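Local coordinates for germination protein YpeB (Bacillus megaterium QM B1551, PDB 5BOI), which takes part in the germination of Bacillus spores and, through this C-terminal region of PepSY domains, probably acts as an inhibitory protein, at residues Lys165-Leu177 with Arg214-Lys226. Sequence-based numbering, arbitrary orientation.
Sequences KPKISKEQAKTKL and RIFINADTGFEEK
Ala219 O is gripped by two successive backbone amides, Lys167 N at 2.9 Å and Ile168 N at 3.1 Å, which reach it from opposite faces of its carbonyl plane. Beside them Asp220 OD1 takes a weak bond from Lys167 N and a long salt bridge, 3.4 Å, from Lys167 NZ; the lysine chain, bent at chi2 and chi4, folds back over the carboxylate, and a water donates to both Asp220 OD1 and Lys165 O. Ile168 holds CG1 between its backbone N and carbonyl carbon (chi1 72°), which lays CG1 along Ala219 O and carries CD1 to 3.6 Å from Gly222 CA. Trimmed to an alanine, this side chain would probably leave a gap beside Gly222 CA and Ala219 O, though Lys176 would still lie on the glycine. Further on, Lys176 CB lies 3.4 Å from Gly222 O, and Leu177 CD2 packs on Ile215 CG2 at 3.6 Å. The turn is shaped from within by Asn218 OD1, which accepts from Asp220 N and Thr221 N. The contact thus sets the short helix 170-175, its start closed by a Ser169-Gln172 capping box, against the hairpin of strands 211-218 and 224-230 in the last PepSY domain, with Tyr202 of strand 198-208 touching Pro166 and Ala173.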
ATOM      1  N   LYS A 165      -4.071 -15.566  20.289  1.00 46.84           N
ATOM      2  CA  LYS A 165      -2.744 -16.035  20.651  1.00 49.28           C
ATOM      3  C   LYS A 165      -2.366 -17.227  19.773  1.00 35.65           C
ATOM      4  O   LYS A 165      -3.215 -18.068  19.472  1.00 48.35           O
ATOM      5  CB  LYS A 165      -2.703 -16.417  22.136  1.00 55.11           C
ATOM      6  CG  LYS A 165      -1.311 -16.519  22.736  1.00 64.68           C
ATOM      7  CD  LYS A 165      -1.386 -16.759  24.239  1.00 72.19           C
ATOM      8  CE  LYS A 165      -2.358 -15.786  24.894  1.00 76.07           C
ATOM      9  NZ  LYS A 165      -1.667 -14.743  25.711  1.00 78.46           N
ATOM     10  N   PRO A 166      -1.095 -17.305  19.353  1.00 37.12           N
ATOM     11  CA  PRO A 166      -0.689 -18.496  18.602  1.00 37.38           C
ATOM     12  C   PRO A 166      -0.815 -19.727  19.451  1.00 37.13           C
ATOM     13  O   PRO A 166      -0.649 -19.638  20.675  1.00 37.56           O
ATOM     14  CB  PRO A 166       0.781 -18.237  18.272  1.00 37.20           C
ATOM     15  CG  PRO A 166       0.937 -16.759  18.346  1.00 41.17           C
ATOM     16  CD  PRO A 166      -0.042 -16.272  19.368  1.00 38.13           C
ATOM     17  N   LYS A 167      -1.090 -20.856  18.815  1.00 30.42           N
ATOM     18  CA  LYS A 167      -1.094 -22.153  19.504  1.00 34.63           C
ATOM     19  C   LYS A 167       0.270 -22.853  19.414  1.00 32.14           C
ATOM     20  O   LYS A 167       0.517 -23.827  20.141  1.00 33.34           O
ATOM     21  CB  LYS A 167      -2.161 -23.104  18.942  1.00 39.52           C
ATOM     22  CG  LYS A 167      -3.568 -22.561  18.779  1.00 48.36           C
ATOM     23  CD  LYS A 167      -4.236 -22.196  20.075  1.00 61.31           C
ATOM     24  CE  LYS A 167      -5.695 -21.883  19.809  1.00 67.48           C
ATOM     25  NZ  LYS A 167      -5.831 -20.716  18.895  1.00 74.08           N
ATOM     26  N   ILE A 168       1.139 -22.394  18.517  1.00 31.31           N
ATOM     27  CA  ILE A 168       2.501 -22.922  18.456  1.00 31.41           C
ATOM     28  C   ILE A 168       3.485 -21.769  18.605  1.00 28.68           C
ATOM     29  O   ILE A 168       3.159 -20.621  18.312  1.00 28.04           O
ATOM     30  CB  ILE A 168       2.795 -23.702  17.143  1.00 33.41           C
ATOM     31  CG1 ILE A 168       2.899 -22.760  15.933  1.00 33.66           C
ATOM     32  CG2 ILE A 168       1.757 -24.820  16.928  1.00 29.29           C
ATOM     33  CD1 ILE A 168       3.301 -23.482  14.625  1.00 32.30           C
ATOM     34  N   SER A 169       4.690 -22.081  19.072  1.00 31.43           N
ATOM     35  CA  SER A 169       5.711 -21.058  19.314  1.00 32.51           C
ATOM     36  C   SER A 169       6.423 -20.664  18.019  1.00 36.70           C
ATOM     37  O   SER A 169       6.318 -21.378  17.010  1.00 33.17           O
ATOM     38  CB  SER A 169       6.734 -21.568  20.319  1.00 29.43           C
ATOM     39  OG  SER A 169       7.540 -22.551  19.690  1.00 32.45           O
ATOM     40  N   LYS A 170       7.156 -19.548  18.029  1.00 36.27           N
ATOM     41  CA  LYS A 170       7.879 -19.152  16.812  1.00 42.13           C
ATOM     42  C   LYS A 170       8.981 -20.159  16.492  1.00 36.54           C
ATOM     43  O   LYS A 170       9.313 -20.384  15.326  1.00 35.90           O
ATOM     44  CB  LYS A 170       8.479 -17.746  16.937  1.00 42.13           C
ATOM     45  CG  LYS A 170       9.414 -17.581  18.107  1.00 48.42           C
ATOM     46  CD  LYS A 170      10.338 -16.385  17.880  1.00 63.49           C
ATOM     47  CE  LYS A 170      10.545 -15.602  19.155  1.00 66.94           C
ATOM     48  NZ  LYS A 170       9.293 -14.896  19.559  1.00 71.50           N
ATOM     49  N   GLU A 171       9.542 -20.768  17.534  1.00 36.25           N
ATOM     50  CA  GLU A 171      10.550 -21.801  17.351  1.00 41.44           C
ATOM     51  C   GLU A 171       9.951 -23.032  16.664  1.00 41.26           C
ATOM     52  O   GLU A 171      10.540 -23.592  15.736  1.00 37.00           O
ATOM     53  CB  GLU A 171      11.170 -22.182  18.699  1.00 45.63           C
ATOM     54  CG  GLU A 171      11.920 -21.028  19.391  1.00 52.52           C
ATOM     55  CD  GLU A 171      11.005 -19.981  20.030  1.00 57.41           C
ATOM     56  OE1 GLU A 171       9.817 -20.271  20.272  1.00 52.96           O
ATOM     57  OE2 GLU A 171      11.479 -18.852  20.285  1.00 64.53           O
ATOM     58  N   GLN A 172       8.767 -23.435  17.110  1.00 35.05           N
ATOM     59  CA  GLN A 172       8.070 -24.568  16.502  1.00 33.02           C
ATOM     60  C   GLN A 172       7.687 -24.238  15.045  1.00 34.35           C
ATOM     61  O   GLN A 172       7.885 -25.049  14.138  1.00 37.39           O
ATOM     62  CB  GLN A 172       6.836 -24.933  17.338  1.00 33.42           C
ATOM     63  CG  GLN A 172       7.195 -25.608  18.677  1.00 47.47           C
ATOM     64  CD  GLN A 172       6.098 -25.534  19.735  1.00 51.74           C
ATOM     65  OE1 GLN A 172       5.049 -24.919  19.536  1.00 41.06           O
ATOM     66  NE2 GLN A 172       6.340 -26.181  20.871  1.00 52.96           N
ATOM     67  N   ALA A 173       7.175 -23.031  14.825  1.00 31.89           N
ATOM     68  CA  ALA A 173       6.857 -22.570  13.468  1.00 30.85           C
ATOM     69  C   ALA A 173       8.048 -22.681  12.527  1.00 32.50           C
ATOM     70  O   ALA A 173       7.914 -23.141  11.387  1.00 32.46           O
ATOM     71  CB  ALA A 173       6.372 -21.141  13.498  1.00 31.77           C
ATOM     72  N   LYS A 174       9.207 -22.257  13.016  1.00 31.53           N
ATOM     73  CA  LYS A 174      10.430 -22.236  12.221  1.00 36.25           C
ATOM     74  C   LYS A 174      10.866 -23.635  11.807  1.00 37.10           C
ATOM     75  O   LYS A 174      11.469 -23.802  10.750  1.00 37.88           O
ATOM     76  CB  LYS A 174      11.548 -21.525  13.004  1.00 37.71           C
ATOM     77  CG  LYS A 174      12.844 -21.267  12.231  1.00 44.70           C
ATOM     78  CD  LYS A 174      13.750 -20.281  12.981  1.00 43.91           C
ATOM     79  CE  LYS A 174      15.185 -20.292  12.458  1.00 54.62           C
ATOM     80  NZ  LYS A 174      15.951 -19.066  12.860  1.00 56.30           N
ATOM     81  N   THR A 175      10.552 -24.648  12.614  1.00 32.45           N
ATOM     82  CA  THR A 175      10.932 -26.008  12.232  1.00 39.03           C
ATOM     83  C   THR A 175      10.046 -26.514  11.100  1.00 45.43           C
ATOM     84  O   THR A 175      10.354 -27.516  10.451  1.00 45.73           O
ATOM     85  CB  THR A 175      10.841 -26.985  13.413  1.00 45.16           C
ATOM     86  OG1 THR A 175       9.471 -27.136  13.805  1.00 48.24           O
ATOM     87  CG2 THR A 175      11.653 -26.474  14.594  1.00 48.02           C
ATOM     88  N   LYS A 176       8.949 -25.805  10.859  1.00 41.11           N
ATOM     89  CA  LYS A 176       8.003 -26.191   9.821  1.00 45.80           C
ATOM     90  C   LYS A 176       8.497 -25.767   8.445  1.00 46.86           C
ATOM     91  O   LYS A 176       8.003 -26.248   7.428  1.00 52.77           O
ATOM     92  CB  LYS A 176       6.629 -25.586  10.117  1.00 47.21           C
ATOM     93  CG  LYS A 176       6.080 -25.974  11.492  1.00 49.69           C
ATOM     94  CD  LYS A 176       6.254 -27.465  11.762  1.00 57.63           C
ATOM     95  CE  LYS A 176       5.336 -27.950  12.876  1.00 69.38           C
ATOM     96  NZ  LYS A 176       5.806 -29.227  13.478  1.00 76.03           N
ATOM     97  N   LEU A 177       9.484 -24.874   8.419  1.00 41.53           N
ATOM     98  CA  LEU A 177      10.095 -24.435   7.170  1.00 43.48           C
ATOM     99  C   LEU A 177      10.827 -25.572   6.487  1.00 61.71           C
ATOM    100  O   LEU A 177      11.114 -26.598   7.101  1.00 66.85           O
ATOM    101  CB  LEU A 177      11.073 -23.287   7.406  1.00 40.38           C
ATOM    102  CG  LEU A 177      10.406 -21.987   7.831  1.00 40.55           C
ATOM    103  CD1 LEU A 177      11.449 -20.925   8.153  1.00 39.05           C
ATOM    104  CD2 LEU A 177       9.438 -21.508   6.757  1.00 36.94           C
ATOM    105  N   ARG A 214       9.173 -14.868   0.928  1.00 25.95           N
ATOM    106  CA  ARG A 214       8.386 -14.711   2.142  1.00 26.33           C
ATOM    107  C   ARG A 214       7.533 -15.962   2.298  1.00 27.38           C
ATOM    108  O   ARG A 214       6.833 -16.384   1.354  1.00 29.14           O
ATOM    109  CB  ARG A 214       7.501 -13.466   2.088  1.00 29.89           C
ATOM    110  CG  ARG A 214       6.819 -13.120   3.426  1.00 29.17           C
ATOM    111  CD  ARG A 214       5.960 -11.859   3.241  1.00 35.06           C
ATOM    112  NE  ARG A 214       6.780 -10.653   3.233  1.00 38.48           N
ATOM    113  CZ  ARG A 214       6.781  -9.727   2.277  1.00 33.40           C
ATOM    114  NH1 ARG A 214       5.999  -9.841   1.200  1.00 31.82           N
ATOM    115  NH2 ARG A 214       7.568  -8.671   2.418  1.00 34.96           N
ATOM    116  N   ILE A 215       7.608 -16.554   3.478  1.00 23.76           N
ATOM    117  CA  ILE A 215       6.847 -17.769   3.783  1.00 22.19           C
ATOM    118  C   ILE A 215       5.966 -17.559   5.001  1.00 29.90           C
ATOM    119  O   ILE A 215       6.446 -17.116   6.061  1.00 28.59           O
ATOM    120  CB  ILE A 215       7.778 -18.962   4.015  1.00 20.41           C
ATOM    121  CG1 ILE A 215       8.538 -19.290   2.728  1.00 30.76           C
ATOM    122  CG2 ILE A 215       6.952 -20.234   4.444  1.00 27.41           C
ATOM    123  CD1 ILE A 215       9.913 -19.897   2.966  1.00 39.87           C
ATOM    124  N   PHE A 216       4.680 -17.884   4.862  1.00 23.67           N
ATOM    125  CA  PHE A 216       3.746 -17.770   5.980  1.00 19.92           C
ATOM    126  C   PHE A 216       3.400 -19.147   6.550  1.00 22.06           C
ATOM    127  O   PHE A 216       2.945 -20.027   5.792  1.00 25.72           O
ATOM    128  CB  PHE A 216       2.463 -17.071   5.538  1.00 21.84           C
ATOM    129  CG  PHE A 216       2.660 -15.631   5.110  1.00 22.98           C
ATOM    130  CD1 PHE A 216       3.031 -15.320   3.810  1.00 23.43           C
ATOM    131  CD2 PHE A 216       2.453 -14.595   6.018  1.00 24.50           C
ATOM    132  CE1 PHE A 216       3.194 -13.986   3.412  1.00 29.44           C
ATOM    133  CE2 PHE A 216       2.611 -13.266   5.628  1.00 28.13           C
ATOM    134  CZ  PHE A 216       2.982 -12.970   4.328  1.00 26.28           C
ATOM    135  N   ILE A 217       3.599 -19.318   7.858  1.00 21.54           N
ATOM    136  CA  ILE A 217       3.283 -20.581   8.551  1.00 22.13           C
ATOM    137  C   ILE A 217       2.115 -20.344   9.520  1.00 23.34           C
ATOM    138  O   ILE A 217       2.179 -19.455  10.372  1.00 24.64           O
ATOM    139  CB  ILE A 217       4.503 -21.120   9.332  1.00 25.88           C
ATOM    140  CG1 ILE A 217       5.668 -21.459   8.400  1.00 23.17           C
ATOM    141  CG2 ILE A 217       4.144 -22.350  10.204  1.00 27.52           C
ATOM    142  CD1 ILE A 217       5.343 -22.447   7.313  1.00 27.86           C
ATOM    143  N   ASN A 218       1.037 -21.114   9.365  1.00 21.74           N
ATOM    144  CA  ASN A 218      -0.146 -20.965  10.214  1.00 25.70           C
ATOM    145  C   ASN A 218       0.235 -21.058  11.707  1.00 26.44           C
ATOM    146  O   ASN A 218       0.923 -21.995  12.110  1.00 26.11           O
ATOM    147  CB  ASN A 218      -1.195 -22.043   9.859  1.00 24.76           C
ATOM    148  CG  ASN A 218      -2.526 -21.820  10.580  1.00 32.51           C
ATOM    149  OD1 ASN A 218      -2.615 -21.930  11.805  1.00 29.71           O
ATOM    150  ND2 ASN A 218      -3.563 -21.499   9.815  1.00 29.88           N
ATOM    151  N   ALA A 219      -0.182 -20.081  12.517  1.00 22.72           N
ATOM    152  CA  ALA A 219       0.260 -19.999  13.931  1.00 20.33           C
ATOM    153  C   ALA A 219      -0.486 -20.966  14.850  1.00 25.75           C
ATOM    154  O   ALA A 219      -0.176 -21.032  16.046  1.00 29.97           O
ATOM    155  CB  ALA A 219       0.104 -18.579  14.457  1.00 22.65           C
ATOM    156  N   ASP A 220      -1.477 -21.679  14.305  1.00 24.73           N
ATOM    157  CA  ASP A 220      -2.208 -22.707  15.077  1.00 26.36           C
ATOM    158  C   ASP A 220      -1.806 -24.114  14.670  1.00 27.15           C
ATOM    159  O   ASP A 220      -1.668 -24.987  15.521  1.00 28.06           O
ATOM    160  CB  ASP A 220      -3.727 -22.535  14.915  1.00 29.59           C
ATOM    161  CG  ASP A 220      -4.255 -21.273  15.616  1.00 42.66           C
ATOM    162  OD1 ASP A 220      -3.494 -20.649  16.388  1.00 36.45           O
ATOM    163  OD2 ASP A 220      -5.430 -20.905  15.392  1.00 51.60           O
ATOM    164  N   THR A 221      -1.641 -24.346  13.362  1.00 25.69           N
ATOM    165  CA  THR A 221      -1.365 -25.694  12.859  1.00 27.49           C
ATOM    166  C   THR A 221       0.096 -25.950  12.485  1.00 26.64           C
ATOM    167  O   THR A 221       0.522 -27.099  12.342  1.00 27.05           O
ATOM    168  CB  THR A 221      -2.200 -26.007  11.576  1.00 31.96           C
ATOM    169  OG1 THR A 221      -1.840 -25.084  10.534  1.00 29.10           O
ATOM    170  CG2 THR A 221      -3.693 -25.923  11.832  1.00 31.28           C
ATOM    171  N   GLY A 222       0.831 -24.877  12.199  1.00 26.21           N
ATOM    172  CA  GLY A 222       2.151 -25.034  11.620  1.00 27.83           C
ATOM    173  C   GLY A 222       2.197 -25.366  10.127  1.00 30.47           C
ATOM    174  O   GLY A 222       3.277 -25.616   9.602  1.00 29.64           O
ATOM    175  N   PHE A 223       1.059 -25.344   9.432  1.00 24.59           N
ATOM    176  CA  PHE A 223       1.034 -25.662   8.010  1.00 26.87           C
ATOM    177  C   PHE A 223       1.339 -24.395   7.192  1.00 21.13           C
ATOM    178  O   PHE A 223       1.035 -23.286   7.620  1.00 24.61           O
ATOM    179  CB  PHE A 223      -0.322 -26.225   7.561  1.00 25.46           C
ATOM    180  CG  PHE A 223      -0.759 -27.468   8.323  1.00 27.73           C
ATOM    181  CD1 PHE A 223       0.180 -28.369   8.805  1.00 25.33           C
ATOM    182  CD2 PHE A 223      -2.112 -27.735   8.527  1.00 28.36           C
ATOM    183  CE1 PHE A 223      -0.231 -29.525   9.510  1.00 31.11           C
ATOM    184  CE2 PHE A 223      -2.530 -28.901   9.240  1.00 26.16           C
ATOM    185  CZ  PHE A 223      -1.576 -29.780   9.717  1.00 28.78           C
ATOM    186  N   GLU A 224       1.859 -24.569   5.982  1.00 24.14           N
ATOM    187  CA  GLU A 224       2.026 -23.395   5.125  1.00 25.34           C
ATOM    188  C   GLU A 224       0.698 -22.746   4.737  1.00 26.87           C
ATOM    189  O   GLU A 224      -0.285 -23.429   4.486  1.00 27.48           O
ATOM    190  CB  GLU A 224       2.789 -23.763   3.864  1.00 28.94           C
ATOM    191  CG  GLU A 224       4.202 -24.152   4.130  1.00 35.24           C
ATOM    192  CD  GLU A 224       4.800 -24.875   2.957  1.00 50.65           C
ATOM    193  OE1 GLU A 224       4.398 -26.033   2.711  1.00 55.78           O
ATOM    194  OE2 GLU A 224       5.656 -24.283   2.282  1.00 50.80           O
ATOM    195  N   GLU A 225       0.681 -21.424   4.639  1.00 23.66           N
ATOM    196  CA  GLU A 225      -0.497 -20.719   4.124  1.00 23.90           C
ATOM    197  C   GLU A 225      -0.208 -19.929   2.859  1.00 25.77           C
ATOM    198  O   GLU A 225      -1.112 -19.611   2.088  1.00 25.79           O
ATOM    199  CB  GLU A 225      -1.027 -19.779   5.199  1.00 25.76           C
ATOM    200  CG  GLU A 225      -1.622 -20.535   6.407  1.00 26.75           C
ATOM    201  CD  GLU A 225      -3.007 -21.123   6.180  1.00 35.21           C
ATOM    202  OE1 GLU A 225      -3.573 -21.027   5.055  1.00 37.19           O
ATOM    203  OE2 GLU A 225      -3.547 -21.671   7.171  1.00 37.61           O
ATOM    204  N   LYS A 226       1.054 -19.572   2.675  1.00 25.61           N
ATOM    205  CA  LYS A 226       1.460 -18.791   1.497  1.00 25.23           C
ATOM    206  C   LYS A 226       2.961 -18.823   1.378  1.00 23.02           C
ATOM    207  O   LYS A 226       3.695 -18.710   2.390  1.00 24.33           O
ATOM    208  CB  LYS A 226       0.980 -17.330   1.586  1.00 22.57           C
ATOM    209  CG  LYS A 226       1.499 -16.409   0.427  1.00 26.77           C
ATOM    210  CD  LYS A 226       0.926 -15.002   0.529  1.00 28.55           C
ATOM    211  CE  LYS A 226       1.290 -14.157  -0.715  1.00 31.13           C
ATOM    212  NZ  LYS A 226       0.573 -12.857  -0.638  1.00 38.36           N
TER
HETATM  213  O   HOH W   1      -4.802 -18.573  17.335  1.00 59.21           O